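PDB 6CT6: lactate dehydrogenase from Eimeria maxima, which probably catalyses the NADH-dependent interconversion of pyruvate and lactate, and is captured here with NADH and the substrate analogue oxamate bound. Local coordinates for residues 101-104 with 105-108; 172-176 with 177-181; 185-188 with 189-193; 275-279 with 280-284; 311-314 with 315-319. All coordinates share one frame; numbering follows the deposited sequence.

Contact 1. Residues 101-104 with 105-108; sequences MDLL and PVNI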
# COMPACT_ATOMS: atom_id res chain seq x y z
N MET B 101 16.70 -12.23 13.62
CA MET B 101 18.14 -12.43 13.67
C MET B 101 18.63 -13.70 12.99
O MET B 101 19.85 -13.90 12.93
CB MET B 101 18.60 -12.41 15.14
CG MET B 101 20.08 -12.67 15.36
SD MET B 101 20.76 -11.71 16.73
CE MET B 101 19.51 -11.96 17.99
N ASP B 102 17.76 -14.56 12.47
CA ASP B 102 18.24 -15.79 11.85
C ASP B 102 19.05 -15.53 10.58
O ASP B 102 19.74 -16.44 10.12
CB ASP B 102 17.07 -16.72 11.54
CG ASP B 102 15.96 -16.03 10.77
OD1 ASP B 102 16.21 -14.94 10.22
OD2 ASP B 102 14.85 -16.59 10.71
N LEU B 103 18.99 -14.32 10.02
CA LEU B 103 19.68 -14.02 8.77
C LEU B 103 20.72 -12.91 8.93
O LEU B 103 21.14 -12.31 7.93
CB LEU B 103 18.67 -13.63 7.69
CG LEU B 103 17.90 -14.84 7.12
CD1 LEU B 103 16.45 -14.48 6.84
CD2 LEU B 103 18.58 -15.37 5.87
N LEU B 104 21.15 -12.64 10.16
CA LEU B 104 22.15 -11.60 10.39
C LEU B 104 23.42 -11.80 9.58
O LEU B 104 23.89 -10.83 8.97
CB LEU B 104 22.46 -11.55 11.90
CG LEU B 104 23.39 -10.44 12.40
CD1 LEU B 104 23.14 -10.20 13.88
CD2 LEU B 104 24.86 -10.79 12.19
N PRO B 105 24.04 -12.99 9.54
CA PRO B 105 25.30 -13.13 8.79
C PRO B 105 25.16 -12.75 7.33
O PRO B 105 26.13 -12.26 6.73
CB PRO B 105 25.64 -14.62 8.94
CG PRO B 105 24.86 -15.07 10.13
CD PRO B 105 23.60 -14.28 10.11
N VAL B 106 23.99 -12.97 6.74
CA VAL B 106 23.78 -12.65 5.33
C VAL B 106 23.52 -11.16 5.15
O VAL B 106 24.13 -10.50 4.30
CB VAL B 106 22.61 -13.49 4.79
CG1 VAL B 106 22.38 -13.21 3.31
CG2 VAL B 106 22.87 -14.97 5.02
N ASN B 107 22.62 -10.61 5.96
CA ASN B 107 22.17 -9.25 5.75
C ASN B 107 23.20 -8.22 6.20
O ASN B 107 23.19 -7.09 5.70
CB ASN B 107 20.83 -9.05 6.46
CG ASN B 107 19.69 -9.77 5.75
OD1 ASN B 107 19.70 -9.88 4.52
ND2 ASN B 107 18.73 -10.27 6.51
N ILE B 108 24.12 -8.58 7.10
CA ILE B 108 25.20 -7.66 7.44
C ILE B 108 26.04 -7.36 6.21
O ILE B 108 26.50 -6.22 6.01
CB ILE B 108 26.07 -8.24 8.59
CG1 ILE B 108 27.06 -7.18 9.09
CG2 ILE B 108 26.82 -9.49 8.15
CD1 ILE B 108 26.48 -6.27 10.14
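Leu-103 and Leu-104 lead the chain into helix 104-121, and the way they meet Pro-105 to Ile-108 illustrates how a helix can be started with little help from side chains. Met-101 opens a type I turn that a weak bond from Leu-104 N to Met-101 O closes, with Asp-102 inside it. Leu-103 takes the N-cap position. Its carbonyl oxygen receives Asn-107 N at 3.0 Å in a nearly straight bond (166°), and Val-106 N more weakly. Its CB lies 3.6 Å from Asn-107 ND2, whereas OD1 of that amide is held by Ile-87 N. Leu-104 follows with O bound to Ile-108 N at 2.9 Å, and the same oxygen is brushed by Ile-108 CG2 at 3.3 Å. Because Leu-104 CG stands opposite the backbone N (chi1 -174°), the branch turns toward Met-137 and Ile-323, while CB lies close to Pro-105 CD at 3.5 Å, as the peptide link between them dictates. The chemistry is that of a backbone-driven start: one carbonyl serves two amides, one of them weakly, and proline fits the first turn because its nitrogen has no hydrogen that would need an acceptor there.

Contact 2. Residues 172-176 with 177-181; sequences LHVSP and HDVQG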
# COMPACT_ATOMS: atom_id res chain seq x y z
N LEU B 172 -9.43 3.43 26.11
CA LEU B 172 -10.03 4.63 26.68
C LEU B 172 -11.08 5.28 25.79
O LEU B 172 -11.78 6.19 26.25
CB LEU B 172 -8.93 5.66 26.98
CG LEU B 172 -7.92 5.23 28.04
CD1 LEU B 172 -6.73 6.19 28.07
CD2 LEU B 172 -8.57 5.16 29.41
N HIS B 173 -11.21 4.85 24.54
CA HIS B 173 -12.12 5.49 23.59
C HIS B 173 -11.75 6.96 23.38
O HIS B 173 -12.58 7.87 23.49
CB HIS B 173 -13.58 5.33 24.03
CG HIS B 173 -14.01 3.90 24.12
ND1 HIS B 173 -13.91 3.16 25.27
CD2 HIS B 173 -14.51 3.07 23.17
CE1 HIS B 173 -14.35 1.93 25.04
NE2 HIS B 173 -14.72 1.85 23.78
N VAL B 174 -10.47 7.19 23.08
CA VAL B 174 -9.95 8.49 22.70
C VAL B 174 -9.14 8.31 21.43
O VAL B 174 -8.62 7.23 21.15
CB VAL B 174 -9.10 9.12 23.82
CG1 VAL B 174 -7.84 8.31 24.07
CG2 VAL B 174 -8.76 10.56 23.49
N SER B 175 -9.02 9.39 20.66
CA SER B 175 -8.29 9.33 19.40
C SER B 175 -6.81 9.04 19.66
O SER B 175 -6.24 9.58 20.62
CB SER B 175 -8.43 10.65 18.65
OG SER B 175 -7.46 10.74 17.61
N PRO B 176 -6.16 8.22 18.83
CA PRO B 176 -4.70 8.06 18.96
C PRO B 176 -3.95 9.37 18.82
O PRO B 176 -2.83 9.50 19.33
CB PRO B 176 -4.35 7.08 17.83
CG PRO B 176 -5.63 6.43 17.45
CD PRO B 176 -6.69 7.45 17.69
N HIS B 177 -4.53 10.35 18.13
CA HIS B 177 -3.94 11.68 18.05
C HIS B 177 -3.57 12.21 19.43
O HIS B 177 -2.57 12.92 19.58
CB HIS B 177 -4.91 12.63 17.35
CG HIS B 177 -4.43 14.05 17.28
ND1 HIS B 177 -4.52 14.93 18.34
CD2 HIS B 177 -3.86 14.74 16.27
CE1 HIS B 177 -4.03 16.10 17.98
NE2 HIS B 177 -3.62 16.01 16.73
N ASP B 178 -4.35 11.86 20.45
CA ASP B 178 -4.19 12.41 21.78
C ASP B 178 -3.61 11.41 22.78
O ASP B 178 -3.65 11.65 23.99
CB ASP B 178 -5.53 12.95 22.28
CG ASP B 178 -6.13 13.96 21.33
OD1 ASP B 178 -5.40 14.88 20.91
OD2 ASP B 178 -7.32 13.82 20.97
N VAL B 179 -3.07 10.29 22.30
CA VAL B 179 -2.35 9.34 23.13
C VAL B 179 -0.87 9.50 22.82
O VAL B 179 -0.42 9.20 21.71
CB VAL B 179 -2.81 7.89 22.88
CG1 VAL B 179 -2.02 6.93 23.78
CG2 VAL B 179 -4.30 7.75 23.13
N GLN B 180 -0.11 9.99 23.79
CA GLN B 180 1.34 10.05 23.69
C GLN B 180 1.93 8.80 24.34
O GLN B 180 1.57 8.47 25.48
CB GLN B 180 1.90 11.31 24.35
CG GLN B 180 1.53 12.62 23.66
CD GLN B 180 0.08 13.02 23.87
OE1 GLN B 180 -0.43 12.98 24.99
NE2 GLN B 180 -0.58 13.41 22.79
N GLY B 181 2.81 8.12 23.61
CA GLY B 181 3.36 6.86 24.08
C GLY B 181 4.69 6.55 23.42
O GLY B 181 4.88 6.86 22.24
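Ser-175 meets His-177 and Asp-178 across the short turn that follows helix 157-172, and its side chain shows how a small polar group can take part in a change of direction. From CB outward the contacts sharpen. CB lies 3.9 Å from His-177 N and looks at Asp-178 OD2 from 4.1 Å. OG, swung opposite its own backbone N (chi1 165°), then takes the hydrogen of His-177 N at 3.0 Å, an ST turn, and rests against His-177 CB. The main chain of the serine is used as well: its O accepts Asp-178 N at 3.0 Å, with the donor well above the carbonyl plane. A second bond, from Val-179 N to Pro-176 O, continues the tight winding. Beyond it, His-177 ND1 reaches Asp-178 OD1 at 2.7 Å; the aspartate oxygen lies in the plane of the imidazole, yet is itself met from above its carboxylate plane. Val-174 supplies the apolar half, its CG1 touching Val-179 CG2 at 3.7 Å and its CG2 lying by Asp-178 CB. From the second subunit, Asp-61 packs on Ser-175 and His-177, and Asn-62 of that subunit on Pro-176. Within its own chain, the turn joins helix 157-172 to strand 179-184: Pro-176 and Val-179 lie on Ala-169, Arg-165 of that helix holds the carbonyls of both, and Gln-180 pairs by its backbone with Thr-199 of strand 199-200.

Contact 3. Residues 185-188 with 189-193; sequences GVHG and DNMLP. With NAI (1,4-dihydronicotinamide adenine dinucleotide), chain D; OXM (oxamic acid), chain F.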
# COMPACT_ATOMS: atom_id res chain seq x y z
N GLY B 185 14.56 1.55 23.35
CA GLY B 185 15.46 0.42 23.50
C GLY B 185 15.74 -0.29 22.20
O GLY B 185 15.89 0.34 21.15
N VAL B 186 15.81 -1.61 22.26
CA VAL B 186 16.08 -2.43 21.09
C VAL B 186 14.75 -2.77 20.42
O VAL B 186 13.75 -3.02 21.10
CB VAL B 186 16.84 -3.72 21.47
CG1 VAL B 186 15.94 -4.68 22.26
CG2 VAL B 186 17.40 -4.40 20.23
N HIS B 187 14.74 -2.78 19.09
CA HIS B 187 13.60 -3.32 18.36
C HIS B 187 13.69 -4.84 18.45
O HIS B 187 14.13 -5.53 17.53
CB HIS B 187 13.56 -2.83 16.92
CG HIS B 187 12.34 -3.28 16.17
ND1 HIS B 187 11.06 -2.98 16.59
CD2 HIS B 187 12.21 -4.02 15.05
CE1 HIS B 187 10.19 -3.51 15.76
NE2 HIS B 187 10.86 -4.15 14.81
N GLY B 188 13.29 -5.35 19.61
CA GLY B 188 13.40 -6.77 19.86
C GLY B 188 12.65 -7.15 21.12
O GLY B 188 11.82 -6.38 21.62
N ASP B 189 12.96 -8.34 21.63
CA ASP B 189 12.22 -8.87 22.77
C ASP B 189 12.39 -8.00 24.01
O ASP B 189 11.50 -7.97 24.87
CB ASP B 189 12.66 -10.30 23.06
CG ASP B 189 12.15 -11.29 22.04
OD1 ASP B 189 10.97 -11.18 21.64
OD2 ASP B 189 12.93 -12.17 21.62
N ASN B 190 13.51 -7.29 24.13
CA ASN B 190 13.76 -6.43 25.27
C ASN B 190 13.29 -4.99 25.05
O ASN B 190 13.71 -4.10 25.81
CB ASN B 190 15.25 -6.44 25.62
CG ASN B 190 15.70 -7.75 26.25
OD1 ASN B 190 15.43 -8.01 27.42
ND2 ASN B 190 16.39 -8.57 25.48
N MET B 191 12.45 -4.74 24.05
CA MET B 191 11.93 -3.39 23.86
C MET B 191 11.15 -2.95 25.09
O MET B 191 10.51 -3.76 25.77
CB MET B 191 11.05 -3.31 22.61
CG MET B 191 9.67 -3.95 22.74
SD MET B 191 8.64 -3.72 21.26
CE MET B 191 9.55 -4.67 20.04
N LEU B 192 11.22 -1.65 25.38
CA LEU B 192 10.74 -1.10 26.65
C LEU B 192 9.60 -0.12 26.42
O LEU B 192 9.83 1.08 26.20
CB LEU B 192 11.89 -0.41 27.39
CG LEU B 192 11.55 0.31 28.69
CD1 LEU B 192 10.80 -0.61 29.65
CD2 LEU B 192 12.83 0.82 29.33
N PRO B 193 8.35 -0.59 26.45
CA PRO B 193 7.22 0.36 26.51
C PRO B 193 7.24 1.13 27.81
O PRO B 193 7.21 0.55 28.90
CB PRO B 193 5.99 -0.55 26.40
CG PRO B 193 6.49 -1.84 25.86
CD PRO B 193 7.89 -1.98 26.34
PA NAI D . 10.95 -8.22 1.48
O1A NAI D . 11.66 -9.55 1.34
O2A NAI D . 9.53 -8.08 0.98
O5B NAI D . 11.86 -7.13 0.73
C5B NAI D . 13.28 -7.16 0.83
C4B NAI D . 13.85 -6.82 -0.54
O4B NAI D . 15.24 -6.51 -0.47
C3B NAI D . 13.71 -7.98 -1.52
O3B NAI D . 12.88 -7.58 -2.61
C2B NAI D . 15.12 -8.28 -1.97
O2B NAI D . 15.20 -8.66 -3.34
C1B NAI D . 15.79 -6.95 -1.70
N9A NAI D . 17.27 -6.98 -1.66
C8A NAI D . 18.11 -7.98 -1.30
N7A NAI D . 19.40 -7.57 -1.42
C5A NAI D . 19.39 -6.30 -1.86
C6A NAI D . 20.39 -5.27 -2.20
N6A NAI D . 21.71 -5.51 -2.09
N1A NAI D . 19.93 -4.06 -2.63
C2A NAI D . 18.62 -3.79 -2.75
N3A NAI D . 17.67 -4.69 -2.46
C4A NAI D . 17.99 -5.93 -2.02
O3 NAI D . 11.02 -7.77 3.03
PN NAI D . 10.14 -6.60 3.71
O1N NAI D . 8.83 -7.20 4.18
O2N NAI D . 10.13 -5.40 2.79
O5D NAI D . 11.03 -6.28 5.01
C5D NAI D . 12.34 -5.74 4.83
C4D NAI D . 13.09 -5.65 6.15
O4D NAI D . 12.42 -4.81 7.09
C3D NAI D . 13.22 -7.02 6.81
O3D NAI D . 14.56 -7.17 7.30
C2D NAI D . 12.23 -6.97 7.95
O2D NAI D . 12.57 -7.85 9.02
C1D NAI D . 12.34 -5.50 8.33
N1N NAI D . 11.26 -4.97 9.18
C2N NAI D . 11.65 -4.04 10.06
C3N NAI D . 10.77 -3.43 10.92
C7N NAI D . 11.33 -2.40 11.87
O7N NAI D . 12.45 -1.97 11.67
N7N NAI D . 10.60 -2.00 12.90
C4N NAI D . 9.30 -3.77 10.91
C5N NAI D . 9.00 -4.80 9.92
C6N NAI D . 9.98 -5.34 9.09
C1 OXM F . 8.97 -6.69 12.74
N1 OXM F . 8.69 -7.96 12.08
O1 OXM F . 10.08 -6.28 12.80
C2 OXM F . 7.82 -5.87 13.35
O2 OXM F . 7.92 -5.42 14.51
O3 OXM F . 6.78 -5.65 12.68
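His-187 and Met-191 run side by side from two successive turns, an inverse gamma turn centred on the histidine and a type I turn from Gly-188 to Met-191, in the loop between strands 179-184 and 192-193. The first shell is the ligand. NE2 donates to O1 of oxamate at 3.0 Å (156°), with that oxygen in the plane of the ring at its edge, while the carboxamide nitrogen N7N of the dinucleotide lies over one ring face. Placing CG opposite the backbone N (chi1 -175°) sends the imidazole away from the loop and into the pocket. Behind it, Asp-160 binds ND1 and Asp-135 binds the backbone N; an aspartate backing the active-site histidine is a familiar feature of lactate and malate dehydrogenases. Next comes the loop itself. Met-191 folds back at its last torsion, so that its methyl CE approaches His-187 ND1 at 4.1 Å and Gly-188 O at 3.3 Å. Its CB sits on Val-186 O at 3.1 Å, and Val-186 CG1 touches Asn-190 CB at 3.9 Å. The second turn is closed by Met-191 N, which reaches Gly-188 O at 3.0 Å from 56° above the carbonyl plane.

Contact 4. Residues 275-279 with 280-284; sequences YNVNN and HYLGV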
# COMPACT_ATOMS: atom_id res chain seq x y z
N TYR B 275 22.07 7.75 27.80
CA TYR B 275 21.40 6.49 28.15
C TYR B 275 22.38 5.40 28.53
O TYR B 275 22.06 4.21 28.44
CB TYR B 275 20.51 6.02 26.99
CG TYR B 275 19.32 6.92 26.76
CD1 TYR B 275 18.13 6.70 27.44
CD2 TYR B 275 19.39 7.98 25.88
CE1 TYR B 275 17.04 7.51 27.24
CE2 TYR B 275 18.30 8.81 25.67
CZ TYR B 275 17.13 8.57 26.36
OH TYR B 275 16.04 9.38 26.16
N ASN B 276 23.59 5.77 28.96
CA ASN B 276 24.62 4.81 29.33
C ASN B 276 25.06 3.97 28.14
O ASN B 276 25.55 2.85 28.31
CB ASN B 276 24.14 3.91 30.48
CG ASN B 276 25.28 3.22 31.19
OD1 ASN B 276 25.50 2.03 31.03
ND2 ASN B 276 26.03 3.99 31.99
N VAL B 277 24.88 4.49 26.93
CA VAL B 277 25.23 3.80 25.69
C VAL B 277 26.56 4.34 25.20
O VAL B 277 26.79 5.55 25.20
CB VAL B 277 24.13 3.98 24.62
CG1 VAL B 277 24.59 3.44 23.27
CG2 VAL B 277 22.85 3.28 25.06
N ASN B 278 27.43 3.44 24.76
CA ASN B 278 28.80 3.79 24.37
C ASN B 278 29.04 3.36 22.92
O ASN B 278 29.31 2.18 22.65
CB ASN B 278 29.80 3.14 25.32
CG ASN B 278 29.68 3.68 26.74
OD1 ASN B 278 29.75 4.89 26.96
ND2 ASN B 278 29.47 2.78 27.70
N ASN B 279 28.95 4.32 22.01
CA ASN B 279 29.35 4.13 20.61
C ASN B 279 28.52 3.04 19.92
O ASN B 279 29.06 2.18 19.21
CB ASN B 279 30.85 3.81 20.51
CG ASN B 279 31.32 3.60 19.08
OD1 ASN B 279 30.94 4.35 18.17
ND2 ASN B 279 32.13 2.57 18.87
N HIS B 280 27.21 3.07 20.10
CA HIS B 280 26.33 2.25 19.27
C HIS B 280 24.93 2.85 19.30
O HIS B 280 24.70 3.92 19.87
CB HIS B 280 26.36 0.78 19.71
CG HIS B 280 25.72 0.50 21.04
ND1 HIS B 280 24.36 0.39 21.20
CD2 HIS B 280 26.27 0.26 22.25
CE1 HIS B 280 24.09 0.11 22.46
NE2 HIS B 280 25.23 0.03 23.12
N TYR B 281 24.00 2.16 18.65
CA TYR B 281 22.67 2.69 18.38
C TYR B 281 21.65 2.12 19.36
O TYR B 281 21.79 1.00 19.86
CB TYR B 281 22.26 2.37 16.94
CG TYR B 281 23.12 3.07 15.91
CD1 TYR B 281 22.65 4.18 15.22
CD2 TYR B 281 24.40 2.63 15.64
CE1 TYR B 281 23.43 4.82 14.29
CE2 TYR B 281 25.20 3.26 14.71
CZ TYR B 281 24.71 4.36 14.03
OH TYR B 281 25.50 5.00 13.10
N LEU B 282 20.60 2.91 19.61
CA LEU B 282 19.53 2.51 20.50
C LEU B 282 18.31 3.37 20.20
O LEU B 282 18.43 4.53 19.82
CB LEU B 282 19.93 2.66 21.97
CG LEU B 282 19.03 1.99 23.02
CD1 LEU B 282 19.18 0.48 22.98
CD2 LEU B 282 19.34 2.53 24.41
N GLY B 283 17.13 2.77 20.37
CA GLY B 283 15.88 3.49 20.15
C GLY B 283 15.61 4.53 21.22
O GLY B 283 15.29 4.18 22.36
N VAL B 284 15.74 5.81 20.87
CA VAL B 284 15.52 6.89 21.82
C VAL B 284 14.75 8.02 21.13
O VAL B 284 14.76 8.14 19.90
CB VAL B 284 16.85 7.44 22.38
CG1 VAL B 284 17.60 6.35 23.13
CG2 VAL B 284 17.72 8.00 21.26
O HOH W 1 26.51 0.39 25.86
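Val-277 and His-280 cross at about a right angle, and the methyl CG1 of the valine stands almost exactly over the middle of the imidazole, 3.5 Å from the ring centroid and 11° off its normal. This CH-pi contact depends on a histidine whose CG sits between its backbone N and carbonyl carbon (chi1 69°), which turns the ring back so that one face meets the valine methyl. Bonds at the ring edge help fix its rotation: ND1 donates to Tyr-281 O at 3.0 Å with the acceptor near the ring plane, and NE2 contacts a water that is weakly linked to Asn-278 N. A second pair repeats the theme in another form. Tyr-275 and Val-284 slide past each other in opposite directions, and Val-284 CG1 lies over the phenol face 3.8 Å from the centroid, displaced toward the rim; the hydroxyl is bonded to Ile-297 O and Leu-299 N. Between the two pairs, Val-277 CG2 meets Leu-282 CD2 at 3.6 Å. The chain reverses through a G1 bulge, where Asn-279, with positive phi, and His-280 both face Leu-271 of strand 263-272. Leu-309, Ile-313 and Gln-320 of helix 303-328 pack on Tyr-275, Val-277 and His-280, respectively, whereas Tyr-281 lies against helix 134-145.

Contact 5. Residues 311-314 with 315-319; sequences GSID and EVLEM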
# COMPACT_ATOMS: atom_id res chain seq x y z
N GLY B 311 18.62 -4.29 29.67
CA GLY B 311 18.31 -5.47 28.87
C GLY B 311 18.38 -5.19 27.38
O GLY B 311 18.92 -6.00 26.62
N SER B 312 17.83 -4.06 26.95
CA SER B 312 17.94 -3.68 25.54
C SER B 312 19.40 -3.45 25.15
O SER B 312 19.87 -3.96 24.12
CB SER B 312 17.11 -2.43 25.26
OG SER B 312 15.75 -2.75 25.04
N ILE B 313 20.13 -2.70 25.97
CA ILE B 313 21.52 -2.39 25.65
C ILE B 313 22.35 -3.67 25.58
O ILE B 313 23.24 -3.81 24.73
CB ILE B 313 22.11 -1.39 26.66
CG1 ILE B 313 21.30 -0.09 26.64
CG2 ILE B 313 23.57 -1.10 26.35
CD1 ILE B 313 21.71 0.93 27.70
N ASP B 314 22.07 -4.63 26.46
CA ASP B 314 22.81 -5.89 26.42
C ASP B 314 22.49 -6.68 25.16
O ASP B 314 23.38 -7.30 24.56
CB ASP B 314 22.50 -6.73 27.66
CG ASP B 314 23.04 -6.10 28.94
OD1 ASP B 314 23.96 -5.26 28.85
OD2 ASP B 314 22.56 -6.46 30.03
N GLU B 315 21.22 -6.67 24.73
CA GLU B 315 20.86 -7.36 23.50
C GLU B 315 21.64 -6.81 22.31
O GLU B 315 22.10 -7.57 21.45
CB GLU B 315 19.35 -7.25 23.25
CG GLU B 315 18.87 -8.06 22.04
CD GLU B 315 17.36 -8.14 21.94
OE1 GLU B 315 16.68 -7.96 22.98
OE2 GLU B 315 16.85 -8.38 20.83
N VAL B 316 21.81 -5.49 22.25
CA VAL B 316 22.59 -4.89 21.16
C VAL B 316 24.05 -5.30 21.27
O VAL B 316 24.68 -5.67 20.27
CB VAL B 316 22.42 -3.36 21.16
CG1 VAL B 316 23.34 -2.71 20.12
CG2 VAL B 316 20.97 -2.98 20.91
N LEU B 317 24.61 -5.22 22.47
CA LEU B 317 26.01 -5.59 22.66
C LEU B 317 26.25 -7.06 22.33
O LEU B 317 27.26 -7.41 21.72
CB LEU B 317 26.44 -5.29 24.10
CG LEU B 317 26.45 -3.82 24.50
CD1 LEU B 317 26.66 -3.69 26.00
CD2 LEU B 317 27.52 -3.05 23.74
N GLU B 318 25.32 -7.93 22.74
CA GLU B 318 25.43 -9.34 22.38
C GLU B 318 25.50 -9.51 20.87
O GLU B 318 26.24 -10.36 20.37
CB GLU B 318 24.24 -10.11 22.96
CG GLU B 318 24.47 -11.61 23.09
CD GLU B 318 23.45 -12.28 23.99
OE1 GLU B 318 22.48 -11.61 24.40
OE2 GLU B 318 23.62 -13.48 24.30
N MET B 319 24.74 -8.70 20.12
CA MET B 319 24.76 -8.80 18.67
C MET B 319 26.06 -8.25 18.09
O MET B 319 26.58 -8.80 17.11
CB MET B 319 23.56 -8.06 18.07
CG MET B 319 22.23 -8.79 18.23
SD MET B 319 20.87 -8.03 17.31
CE MET B 319 20.58 -6.54 18.26
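Leu-317 CG points opposite its carbonyl carbon (chi1 -65°) and Ile-313 CG2 opposite its backbone N, which sends the two branches out alongside each other in the same direction until Leu-317 CD1 and Ile-313 CG2 lie 4.0 Å apart. The same torsion sets Leu-317 CG on Ile-313 O at 3.2 Å. On another flank of the helix, Glu-315 CB rests on Ser-312 O at 3.4 Å. The scaffold is the long alpha-helix 303-328 of the C-terminal domain, and four consecutive bonds from residue i+4 to residue i cross this join. They are not identical: Glu-318 N meets Asp-314 O at 2.7 Å, whereas Glu-315 N reaches Gly-311 O at 3.1 Å, tilted from its carbonyl plane. Val-316 CG2 covers Ser-312 O at 3.5 Å. On the polar side, Ser-312 OG is shared between Asn-190 O and Val-186 N, and the extended chain of Glu-315 carries OE1 out to Asn-190 ND2, so the two residues grip the loop that carries His-187. Farther along, Met-319 packs on Met-101, Pro-133 and Val-136.

Contacts 3 and 4 are the buried ones; contacts 1, 2 and 5 lie partly at the surface, and contact 2 alone among the five meets the second subunit. Contact 5 is the hub, its helix touching contacts 1, 3 and 4 by different chemistry: methionine packing at 101, hydrogen bonds to the loop 185-193, and methyl groups set against the imidazole and the loop of 275-284. Contacts 3 and 4 also share a backbone link between Gly-185 and Gly-283. Contact 2 stands apart, joined to contact 3 through strand 179-184. Contacts 1 and 5 rest on helical backbone bonds, contacts 2 and 3 on tight turns, and contact 4 on methyl groups over aromatic faces.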